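PDB 7C8F: H127A/Y244A mutant of alginate lyase AlyC3 in complex with dimannuronate from Psychromonas sp., which cleaves the polysaccharide alginate as a lyase of family PL7 and is captured here, in mutant form, with a dimannuronate bound in its pocket. Local coordinates for residues B[95-100]-B[238-243]; B[121-126]-B[203-208]; B[142-147]-B[159-164]; B[190-195]-B[222-227]. One frame throughout, in Å; residues are numbered along the deposited sequence.

Contact 1 of 4, residues B[95-100]-B[238-243]; sequences YTLSAE and FKAGVA
The strands carrying Leu-97 and Phe-238 run almost parallel, 8° apart in direction, with their axes 8.8 Å from each other. That spacing is the one between two layers of a beta sandwich, here the jelly roll of PL7 lyases: 95-100 lies in one sheet, and 238-240 in the other. At Gly-241 the 238-243 segment turns a corner and leaves the interface.

Phe-238 carries the contact. CG stands anti to the carbonyl carbon (chi1 -71°), and the ring reaches the opposite sheet, where Leu-97 CB sits over its centre, 3.6 Å from the centroid and 6° off the normal: a CH-pi contact. Tyr-95 O lies at the edge of the ring, 3.5 Å from Phe-238 CZ, while Tyr-95 CB touches Phe-238 CE2 at 4.0 Å. Ile-207 and Val-209 also pack on this side chain. An alanine in place of Phe-238 would probably leave Leu-97 CB without its aromatic partner and open a gap between the sheets. Lys-239 points the other way, and its NZ forms a salt bridge with Glu-79. Farther along, the branch of Leu-97 ends with CD2 4.1 Å from Lys-239 O and 4.5 Å from Ala-240 CB.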
# COMPACT_ATOMS: atom_id res chain seq x y z
N TYR B 95 -14.69 13.92 0.45
CA TYR B 95 -14.99 13.99 1.88
C TYR B 95 -14.45 15.30 2.42
O TYR B 95 -13.27 15.62 2.21
CB TYR B 95 -14.37 12.79 2.61
CG TYR B 95 -14.90 11.50 2.01
CD1 TYR B 95 -14.26 10.90 0.94
CD2 TYR B 95 -16.08 10.94 2.47
CE1 TYR B 95 -14.77 9.75 0.37
CE2 TYR B 95 -16.60 9.79 1.90
CZ TYR B 95 -15.93 9.20 0.84
OH TYR B 95 -16.41 8.04 0.26
N THR B 96 -15.30 16.07 3.10
CA THR B 96 -14.95 17.42 3.51
C THR B 96 -15.15 17.62 5.00
O THR B 96 -16.20 17.28 5.55
CB THR B 96 -15.75 18.48 2.73
OG1 THR B 96 -15.49 18.35 1.33
CG2 THR B 96 -15.34 19.88 3.19
N LEU B 97 -14.14 18.18 5.65
CA LEU B 97 -14.22 18.59 7.04
C LEU B 97 -14.08 20.11 7.03
O LEU B 97 -13.12 20.65 6.48
CB LEU B 97 -13.08 17.97 7.85
CG LEU B 97 -13.16 18.17 9.35
CD1 LEU B 97 -14.28 17.28 9.93
CD2 LEU B 97 -11.79 17.89 10.00
N SER B 98 -15.05 20.77 7.62
CA SER B 98 -15.07 22.21 7.68
C SER B 98 -15.09 22.68 9.11
O SER B 98 -15.91 22.26 9.86
CB SER B 98 -16.30 22.77 6.98
OG SER B 98 -16.38 22.35 5.67
N ALA B 99 -14.19 23.58 9.43
CA ALA B 99 -14.11 24.11 10.75
C ALA B 99 -13.80 25.60 10.79
O ALA B 99 -13.31 26.13 9.89
CB ALA B 99 -13.01 23.37 11.50
N GLU B 100 -14.16 26.21 11.91
CA GLU B 100 -13.78 27.59 12.22
C GLU B 100 -13.19 27.46 13.61
O GLU B 100 -13.84 27.05 14.49
CB GLU B 100 -14.91 28.58 12.16
CG GLU B 100 -15.41 28.78 10.77
CD GLU B 100 -16.62 29.67 10.67
OE1 GLU B 100 -17.11 30.08 11.73
OE2 GLU B 100 -17.04 29.92 9.55
N PHE B 238 -10.97 11.58 9.31
CA PHE B 238 -10.81 12.90 9.90
C PHE B 238 -10.82 12.85 11.43
O PHE B 238 -11.57 12.08 12.04
CB PHE B 238 -11.97 13.81 9.51
CG PHE B 238 -11.96 14.25 8.07
CD1 PHE B 238 -10.88 14.95 7.53
CD2 PHE B 238 -13.08 14.04 7.27
CE1 PHE B 238 -10.91 15.38 6.22
CE2 PHE B 238 -13.11 14.48 5.97
CZ PHE B 238 -12.03 15.15 5.43
N LYS B 239 -10.02 13.74 12.04
CA LYS B 239 -10.13 14.05 13.46
C LYS B 239 -10.05 15.56 13.64
O LYS B 239 -9.41 16.26 12.86
CB LYS B 239 -9.01 13.41 14.29
CG LYS B 239 -9.07 11.89 14.26
CD LYS B 239 -8.22 11.25 15.34
CE LYS B 239 -6.75 11.31 15.01
NZ LYS B 239 -5.97 10.67 16.11
N ALA B 240 -10.67 16.03 14.71
CA ALA B 240 -10.65 17.44 15.07
C ALA B 240 -10.69 17.56 16.58
O ALA B 240 -11.42 16.82 17.25
CB ALA B 240 -11.84 18.19 14.46
N GLY B 241 -9.91 18.50 17.12
CA GLY B 241 -9.90 18.76 18.55
C GLY B 241 -8.57 19.35 18.94
O GLY B 241 -8.12 20.31 18.30
N VAL B 242 -7.89 18.77 19.93
CA VAL B 242 -6.52 19.15 20.27
C VAL B 242 -5.69 17.90 20.51
O VAL B 242 -6.19 16.90 21.04
CB VAL B 242 -6.42 20.07 21.50
CG1 VAL B 242 -7.04 21.41 21.22
CG2 VAL B 242 -7.07 19.41 22.71
N ALA B 243 -4.43 17.96 20.09
CA ALA B 243 -3.43 16.95 20.41
C ALA B 243 -2.15 17.72 20.70
O ALA B 243 -1.78 18.60 19.92
CB ALA B 243 -3.24 15.96 19.26

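Contact 2 of 4, residues B[121-126]-B[203-208]; sequences TFLQVA and TAFDIT. With BEM (beta-D-mannopyranuronic acid), chain D.
Leu-123 and Phe-205 meet in the middle of the beta sandwich, where strands 121-126 and 203-208 run nearly parallel in opposite sheets, their axes 9.7 Å apart.

The aliphatic contacts come first. Leu-123 reaches across with CD1, which touches Phe-205 CB at 3.7 Å, while its own CB receives Ile-207 CD1 at 4.0 Å. The leucine thus spans two successive inward residues of the facing strand. Val-125 and Ile-207 continue the seam, sliding past each other in opposite directions until their CG2 methyls come within 4.2 Å.

The aromatic contact is an offset edge-to-face pair. The edge of the Phe-122 ring is turned toward the face of Phe-205, with Phe-122 CE2 closest to Phe-205 CE1, the planes inclined at 66° and the centroids 5.4 Å apart. A classic beta bulge, in which Phe-122 and Leu-123 both face Val-145, helps both neighbours serve the same interface. Phe-158 meets both rings.

The polar contact belongs to the other side of the strand. Gln-124 is modelled in two conformers; in the one described, NE2 donates to carboxylate oxygen O6B of the chain D mannuronate at 3.1 Å. Arg-77 and Lys-170 also hydrogen-bond to this sugar.

The chemistry therefore divides by face: Phe-122, Leu-123 and Val-125 supply an apolar seam to the core, and Gln-124, pointing away from it, supplies an amide to the carboxylate of the bound mannuronate.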
# COMPACT_ATOMS: atom_id res chain seq x y z
N THR B 121 -1.91 20.28 17.46
CA THR B 121 -2.58 19.78 16.27
C THR B 121 -4.07 19.81 16.53
O THR B 121 -4.53 19.29 17.55
CB THR B 121 -2.16 18.34 16.00
OG1 THR B 121 -0.74 18.31 15.76
CG2 THR B 121 -2.91 17.75 14.79
N PHE B 122 -4.83 20.45 15.64
CA PHE B 122 -6.27 20.59 15.84
C PHE B 122 -7.14 20.06 14.71
O PHE B 122 -8.36 19.93 14.90
CB PHE B 122 -6.64 22.03 16.24
CG PHE B 122 -6.27 23.07 15.23
CD1 PHE B 122 -5.01 23.66 15.25
CD2 PHE B 122 -7.17 23.44 14.25
CE1 PHE B 122 -4.65 24.62 14.30
CE2 PHE B 122 -6.83 24.39 13.31
CZ PHE B 122 -5.56 24.99 13.33
N LEU B 123 -6.57 19.74 13.55
CA LEU B 123 -7.28 19.01 12.50
C LEU B 123 -6.33 17.99 11.94
O LEU B 123 -5.13 18.26 11.81
CB LEU B 123 -7.75 19.93 11.37
CG LEU B 123 -8.63 21.11 11.78
CD1 LEU B 123 -8.71 22.14 10.67
CD2 LEU B 123 -10.03 20.63 12.16
N GLN B 124 -6.84 16.81 11.57
CA GLN B 124 -5.97 15.75 11.09
C GLN B 124 -6.70 14.90 10.06
O GLN B 124 -7.91 14.68 10.16
CB GLN B 124 -5.47 14.90 12.27
CG GLN B 124 -4.42 13.85 11.96
CD GLN B 124 -3.63 13.44 13.20
OE1 GLN B 124 -3.10 14.28 13.92
NE2 GLN B 124 -3.56 12.14 13.45
N VAL B 125 -5.95 14.41 9.08
CA VAL B 125 -6.37 13.29 8.25
C VAL B 125 -5.40 12.17 8.56
O VAL B 125 -4.20 12.29 8.28
CB VAL B 125 -6.36 13.61 6.74
CG1 VAL B 125 -6.80 12.38 5.93
CG2 VAL B 125 -7.23 14.82 6.41
N ALA B 126 -5.91 11.09 9.16
CA ALA B 126 -5.12 9.91 9.49
C ALA B 126 -5.41 8.81 8.49
O ALA B 126 -6.35 8.90 7.70
CB ALA B 126 -5.49 9.42 10.89
N THR B 203 -10.50 31.27 12.59
CA THR B 203 -10.01 31.08 11.23
C THR B 203 -10.74 29.87 10.65
O THR B 203 -10.87 28.84 11.31
CB THR B 203 -8.50 30.82 11.24
OG1 THR B 203 -7.83 31.98 11.78
CG2 THR B 203 -7.97 30.56 9.84
N ALA B 204 -11.20 30.01 9.41
CA ALA B 204 -11.94 28.94 8.74
C ALA B 204 -10.98 28.02 8.00
O ALA B 204 -10.10 28.47 7.27
CB ALA B 204 -12.94 29.53 7.74
N PHE B 205 -11.18 26.71 8.17
CA PHE B 205 -10.43 25.70 7.44
C PHE B 205 -11.41 24.75 6.77
O PHE B 205 -12.33 24.24 7.43
CB PHE B 205 -9.53 24.89 8.38
CG PHE B 205 -8.50 25.71 9.09
CD1 PHE B 205 -8.81 26.31 10.30
CD2 PHE B 205 -7.22 25.87 8.56
CE1 PHE B 205 -7.88 27.08 10.98
CE2 PHE B 205 -6.29 26.64 9.23
CZ PHE B 205 -6.62 27.24 10.45
N ASP B 206 -11.22 24.49 5.48
CA ASP B 206 -12.01 23.50 4.76
C ASP B 206 -11.05 22.52 4.12
O ASP B 206 -10.21 22.91 3.30
CB ASP B 206 -12.91 24.15 3.70
CG ASP B 206 -13.87 25.17 4.30
OD1 ASP B 206 -14.71 24.77 5.13
OD2 ASP B 206 -13.78 26.36 3.93
N ILE B 207 -11.15 21.25 4.50
CA ILE B 207 -10.27 20.19 4.04
C ILE B 207 -11.10 19.23 3.21
O ILE B 207 -12.05 18.63 3.71
CB ILE B 207 -9.62 19.44 5.21
CG1 ILE B 207 -8.85 20.40 6.12
CG2 ILE B 207 -8.74 18.30 4.67
CD1 ILE B 207 -8.44 19.78 7.44
N THR B 208 -10.73 19.06 1.94
CA THR B 208 -11.41 18.10 1.07
C THR B 208 -10.42 17.03 0.63
O THR B 208 -9.36 17.34 0.08
CB THR B 208 -12.03 18.77 -0.15
OG1 THR B 208 -12.94 19.78 0.29
CG2 THR B 208 -12.81 17.74 -1.00
C1 BEM D . -0.50 7.71 16.63
C2 BEM D . 0.66 7.22 15.77
O2 BEM D . 0.24 7.12 14.42
C3 BEM D . 1.83 8.16 15.91
O3 BEM D . 2.84 7.80 15.02
C4 BEM D . 1.42 9.61 15.69
O4 BEM D . 2.48 10.44 16.15
C5 BEM D . 0.19 9.94 16.51
O5 BEM D . -0.86 9.02 16.32
C6 BEM D . -0.28 11.25 16.02
O6B BEM D . -1.19 11.28 15.20
O6A BEM D . 0.13 12.25 16.59
O1 BEM D . -1.66 6.94 16.40

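Contact 3 of 4, residues B[142-147]-B[159-164]; sequences LLRVVW and WAMVKN. With BEM (beta-D-mannopyranuronic acid), chain C.
Arg-144 and Met-161 pair at the middle of two neighbouring antiparallel strands, 143-147 and 159-163, in the sheet of the PL7 jelly roll that bears the sugar. The strand axes approach to 4.7 Å.

Backbone hydrogen bonds make the ladder. Arg-144 with Met-161 and Val-146 with Trp-159 are hydrogen-bonded pairs, each joined in both directions; Met-161 N to Arg-144 O, at 2.9 Å, is nearly straight, with 175° at the hydrogen. Lys-163 N adds a bond to Leu-142 O, beside a classic bulge in which Leu-142 and Leu-143 both face Val-125. Between these bonds, CA-H...O contacts fill in, such as Val-145 CA to Trp-159 O at 3.3 Å.

Apolar contacts line both faces. On the face of Leu-143, Val-145, Ala-160 and Val-162, Leu-143 CD1 reaches over to Ala-160 CB at 3.6 Å and touches Val-162 CG2 as well. Ile-216 of the other sheet packs there. On the opposite face Val-146 CG1 is anti to the carbonyl carbon (chi1 -50°), which leaves CG2 between the backbone N and the carbonyl carbon, where it meets Trp-159 CB at 3.9 Å and Met-161 CE at 4.0 Å.

The sugar lies on that second face. The Arg-144 chain bends at chi3, and O3 of the chain C mannuronate stands over the centre of its guanidinium. NH1 forms a salt bridge with Glu-119 and a hydrogen bond with Thr-121, which would help fix the group's rotation. Arg-144 NH2 also lies 3.9 Å from Met-161 CG.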
# COMPACT_ATOMS: atom_id res chain seq x y z
N LEU B 142 -1.71 11.58 7.19
CA LEU B 142 -1.57 12.29 5.93
C LEU B 142 -1.41 13.79 6.17
O LEU B 142 -0.57 14.43 5.53
CB LEU B 142 -2.77 12.03 5.03
CG LEU B 142 -2.78 12.81 3.72
CD1 LEU B 142 -1.58 12.44 2.86
CD2 LEU B 142 -4.08 12.59 2.96
N LEU B 143 -2.19 14.35 7.09
CA LEU B 143 -2.21 15.79 7.33
C LEU B 143 -2.35 16.06 8.81
O LEU B 143 -3.21 15.46 9.46
CB LEU B 143 -3.40 16.43 6.59
CG LEU B 143 -3.72 17.88 6.98
CD1 LEU B 143 -2.60 18.84 6.50
CD2 LEU B 143 -5.08 18.31 6.40
N ARG B 144 -1.59 17.02 9.28
CA ARG B 144 -1.78 17.62 10.55
C ARG B 144 -1.88 19.16 10.30
O ARG B 144 -1.03 19.72 9.71
CB ARG B 144 -0.67 17.35 11.55
CG ARG B 144 -0.55 15.93 12.01
CD ARG B 144 0.44 15.82 13.16
NE ARG B 144 1.76 16.29 12.83
CZ ARG B 144 2.42 17.21 13.47
NH1 ARG B 144 1.89 17.83 14.47
NH2 ARG B 144 3.60 17.57 13.06
N VAL B 145 -2.94 19.78 10.78
CA VAL B 145 -3.09 21.22 10.75
C VAL B 145 -2.76 21.63 12.18
O VAL B 145 -3.39 21.23 13.10
CB VAL B 145 -4.48 21.71 10.33
CG1 VAL B 145 -4.49 23.23 10.30
CG2 VAL B 145 -4.83 21.18 8.95
N VAL B 146 -1.73 22.46 12.30
CA VAL B 146 -1.20 22.86 13.57
C VAL B 146 -1.00 24.34 13.78
O VAL B 146 -0.92 25.07 12.86
CB VAL B 146 0.20 22.23 13.79
CG1 VAL B 146 0.18 20.76 13.51
CG2 VAL B 146 1.30 22.88 12.94
N TRP B 147 -0.89 24.70 15.05
CA TRP B 147 -0.45 26.02 15.47
C TRP B 147 0.95 25.68 15.92
O TRP B 147 1.15 24.76 16.63
CB TRP B 147 -1.25 26.61 16.62
CG TRP B 147 -0.72 27.95 17.06
CD1 TRP B 147 -1.17 29.14 16.65
CD2 TRP B 147 0.33 28.21 17.99
NE1 TRP B 147 -0.47 30.14 17.25
CE2 TRP B 147 0.47 29.59 18.07
CE3 TRP B 147 1.16 27.42 18.75
CZ2 TRP B 147 1.38 30.19 18.89
CZ3 TRP B 147 2.06 28.02 19.56
CH2 TRP B 147 2.16 29.40 19.61
N TRP B 159 0.07 25.82 10.15
CA TRP B 159 0.78 25.08 9.11
C TRP B 159 0.01 23.82 8.79
O TRP B 159 -0.63 23.22 9.67
CB TRP B 159 2.19 24.64 9.55
CG TRP B 159 3.09 25.77 9.94
CD1 TRP B 159 3.16 26.37 11.16
CD2 TRP B 159 4.03 26.44 9.10
NE1 TRP B 159 4.10 27.37 11.14
CE2 TRP B 159 4.64 27.44 9.89
CE3 TRP B 159 4.42 26.31 7.76
CZ2 TRP B 159 5.61 28.30 9.38
CZ3 TRP B 159 5.40 27.18 7.26
CH2 TRP B 159 5.98 28.15 8.08
N ALA B 160 0.10 23.39 7.53
CA ALA B 160 -0.31 22.04 7.13
C ALA B 160 0.95 21.20 6.96
O ALA B 160 1.79 21.50 6.11
CB ALA B 160 -1.10 22.08 5.83
N MET B 161 1.08 20.16 7.78
CA MET B 161 2.19 19.22 7.70
C MET B 161 1.66 18.01 6.94
O MET B 161 0.81 17.28 7.45
CB MET B 161 2.62 18.82 9.11
CG MET B 161 2.92 20.01 10.04
SD MET B 161 4.25 21.05 9.39
CE MET B 161 4.61 22.10 10.81
N VAL B 162 2.15 17.81 5.73
CA VAL B 162 1.60 16.80 4.83
C VAL B 162 2.63 15.70 4.63
O VAL B 162 3.74 15.96 4.14
CB VAL B 162 1.17 17.42 3.49
CG1 VAL B 162 0.64 16.35 2.54
CG2 VAL B 162 0.12 18.50 3.73
N LYS B 163 2.27 14.47 5.00
CA LYS B 163 3.12 13.33 4.71
C LYS B 163 3.07 13.08 3.21
O LYS B 163 1.98 12.97 2.63
CB LYS B 163 2.56 12.14 5.50
CG LYS B 163 3.11 10.76 5.15
CD LYS B 163 4.59 10.58 5.52
CE LYS B 163 4.90 9.06 5.50
NZ LYS B 163 6.34 8.72 5.61
N ASN B 164 4.25 13.04 2.56
CA ASN B 164 4.36 13.11 1.11
C ASN B 164 4.78 11.79 0.46
O ASN B 164 5.23 11.78 -0.68
CB ASN B 164 5.34 14.22 0.71
CG ASN B 164 5.06 14.78 -0.66
OD1 ASN B 164 3.93 14.74 -1.15
ND2 ASN B 164 6.09 15.31 -1.31
C1 BEM C . 2.54 11.59 15.34
C2 BEM C . 3.29 12.71 16.06
O2 BEM C . 4.56 12.24 16.49
C3 BEM C . 3.55 13.84 15.09
O3 BEM C . 4.40 14.78 15.65
C4 BEM C . 4.40 13.27 14.01
O4 BEM C . 4.94 14.28 13.20
C5 BEM C . 3.56 12.29 13.27
O5 BEM C . 3.27 11.27 14.19
C6 BEM C . 4.31 11.75 12.12
O6B BEM C . 4.91 10.71 12.25
O6A BEM C . 4.10 12.30 11.08

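Contact 4 of 4, residues B[190-195]-B[222-227]; sequences KKYDLG and RLVEHD
Tyr-192 lays its ring against Val-224, and their side-chain conformations explain how. Tyr-192 CG is anti to the carbonyl carbon (chi1 -61°), which sends the ring toward the other strand. Val-224 has CG1 anti to the backbone N and CG2 anti to the carbonyl carbon, and both methyls work: CG1 lies over the ring face, 3.9 Å from the centroid and 13° off the normal, while CG2 sits 3.6 Å from Tyr-192 CG.

Tyr-192 and His-226 cross at about a right angle, bringing Tyr-192 OH to 3.0 Å from His-226 ND1. The other imidazole nitrogen, NE2, is hydrogen-bonded to Tyr-230. A leucine in place of Tyr-192 would probably leave Val-224 CG1 without an aromatic face and His-226 ND1 without its hydroxyl neighbour.

Leu-194 CD2 rests against both Leu-223 CD1, at 4.0 Å, and Val-224 CG2, at 4.1 Å. Leu-223 and Val-224 can both point across because they form a classic beta bulge, the two together facing Ile-216.

At the far end Asp-193 makes an Asx turn: its OD1 accepts from Gly-195 N at 3.0 Å, met from above the carboxylate plane, and also bonds His-157. At the backbone angles of Gly-195 a side chain would be jammed against the carbonyl O of Leu-194.

The strands run antiparallel at 163°, 7.8 Å between axes, one in each sheet. Strand 221-227 is the outermost of its sheet within this chain, and the contact is one of side chains packed between the two sheets at the margin of a beta sandwich, the PL7 jelly roll.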
# COMPACT_ATOMS: atom_id res chain seq x y z
N LYS B 190 5.87 17.60 3.29
CA LYS B 190 5.75 18.90 2.65
C LYS B 190 4.97 19.80 3.60
O LYS B 190 3.94 19.39 4.15
CB LYS B 190 5.02 18.77 1.32
CG LYS B 190 5.02 20.04 0.48
CD LYS B 190 4.62 19.75 -0.95
CE LYS B 190 4.44 21.05 -1.74
NZ LYS B 190 5.58 21.97 -1.55
N LYS B 191 5.47 21.00 3.84
CA LYS B 191 4.87 21.91 4.80
C LYS B 191 4.32 23.13 4.08
O LYS B 191 4.99 23.70 3.21
CB LYS B 191 5.89 22.33 5.86
CG LYS B 191 6.49 21.11 6.58
CD LYS B 191 7.47 21.49 7.69
CE LYS B 191 8.80 21.93 7.14
NZ LYS B 191 9.83 22.01 8.21
N TYR B 192 3.10 23.53 4.44
CA TYR B 192 2.45 24.70 3.86
C TYR B 192 2.13 25.71 4.94
O TYR B 192 1.54 25.37 5.98
CB TYR B 192 1.13 24.31 3.17
CG TYR B 192 1.28 23.33 2.02
CD1 TYR B 192 1.26 21.97 2.24
CD2 TYR B 192 1.45 23.77 0.70
CE1 TYR B 192 1.39 21.06 1.19
CE2 TYR B 192 1.58 22.89 -0.35
CZ TYR B 192 1.55 21.53 -0.10
OH TYR B 192 1.68 20.64 -1.15
N ASP B 193 2.51 26.98 4.70
CA ASP B 193 2.22 28.07 5.61
C ASP B 193 0.78 28.50 5.40
O ASP B 193 0.41 28.95 4.30
CB ASP B 193 3.16 29.23 5.27
CG ASP B 193 3.09 30.38 6.26
OD1 ASP B 193 2.26 30.40 7.19
OD2 ASP B 193 3.92 31.32 6.06
N LEU B 194 -0.05 28.33 6.42
CA LEU B 194 -1.44 28.71 6.32
C LEU B 194 -1.71 30.09 6.92
O LEU B 194 -2.87 30.48 7.03
CB LEU B 194 -2.33 27.65 6.99
CG LEU B 194 -2.14 26.23 6.44
CD1 LEU B 194 -3.11 25.26 7.15
CD2 LEU B 194 -2.33 26.17 4.93
N GLY B 195 -0.66 30.82 7.27
CA GLY B 195 -0.78 32.19 7.70
C GLY B 195 -0.59 32.37 9.21
O GLY B 195 -0.75 31.44 10.01
N ARG B 222 -8.10 29.08 -1.41
CA ARG B 222 -7.44 27.80 -1.63
C ARG B 222 -5.94 27.97 -1.50
O ARG B 222 -5.30 28.68 -2.30
CB ARG B 222 -7.83 27.19 -2.97
CG ARG B 222 -7.52 25.69 -3.08
CD ARG B 222 -8.61 24.97 -3.87
NE ARG B 222 -9.87 24.92 -3.14
CZ ARG B 222 -10.97 24.31 -3.57
NH1 ARG B 222 -12.07 24.32 -2.84
NH2 ARG B 222 -10.96 23.69 -4.75
N LEU B 223 -5.36 27.35 -0.47
CA LEU B 223 -3.92 27.43 -0.25
C LEU B 223 -3.18 26.14 -0.57
O LEU B 223 -1.99 26.19 -0.85
CB LEU B 223 -3.60 27.82 1.19
CG LEU B 223 -3.90 29.27 1.60
CD1 LEU B 223 -3.47 29.52 3.04
CD2 LEU B 223 -3.19 30.23 0.66
N VAL B 224 -3.84 24.99 -0.49
CA VAL B 224 -3.19 23.70 -0.73
C VAL B 224 -4.03 22.91 -1.72
O VAL B 224 -5.24 22.74 -1.51
CB VAL B 224 -3.04 22.90 0.58
CG1 VAL B 224 -2.34 21.56 0.30
CG2 VAL B 224 -2.26 23.69 1.61
N GLU B 225 -3.39 22.41 -2.77
CA GLU B 225 -4.01 21.48 -3.73
C GLU B 225 -2.92 20.47 -4.05
O GLU B 225 -2.13 20.65 -4.98
CB GLU B 225 -4.50 22.22 -4.96
CG GLU B 225 -5.31 21.36 -5.92
CD GLU B 225 -6.06 22.19 -6.94
OE1 GLU B 225 -6.22 23.41 -6.73
OE2 GLU B 225 -6.49 21.62 -7.97
N HIS B 226 -2.87 19.41 -3.25
CA HIS B 226 -1.73 18.51 -3.20
C HIS B 226 -2.12 17.14 -3.75
O HIS B 226 -3.12 16.55 -3.31
CB HIS B 226 -1.25 18.39 -1.76
CG HIS B 226 -0.05 17.51 -1.59
ND1 HIS B 226 1.19 17.86 -2.08
CD2 HIS B 226 0.10 16.30 -1.01
CE1 HIS B 226 2.05 16.91 -1.80
NE2 HIS B 226 1.42 15.95 -1.14
N ASP B 227 -1.35 16.64 -4.71
CA ASP B 227 -1.59 15.32 -5.31
C ASP B 227 -1.22 14.25 -4.29
O ASP B 227 -0.11 14.25 -3.76
CB ASP B 227 -0.74 15.20 -6.57
CG ASP B 227 -0.88 13.87 -7.31
OD1 ASP B 227 -1.47 12.91 -6.78
OD2 ASP B 227 -0.37 13.77 -8.45

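Overall arrangement
The four contacts form a progression across one sandwich. Contacts 1 and 2 lie deepest, their centres about 5 Å apart and each about 6 Å from the chain centre; strands 95-100 and 203-208 pair directly, Ala-99 O to Phe-205 N being 2.8 Å. Contact 3, centred about 9 Å from contact 2, joins strands within the sugar-bearing sheet, and contact 4 lies about 9 Å beyond it, Ala-160 N reaching Tyr-192 O at 2.9 Å. The dimannuronate touches the side away from the core: Gln-124 of contact 2 and Arg-144 of contact 3 belong to its pocket, the side chain of Lys-239 comes within about 5 Å of a sugar, and that of Lys-190 stays about 12 Å away.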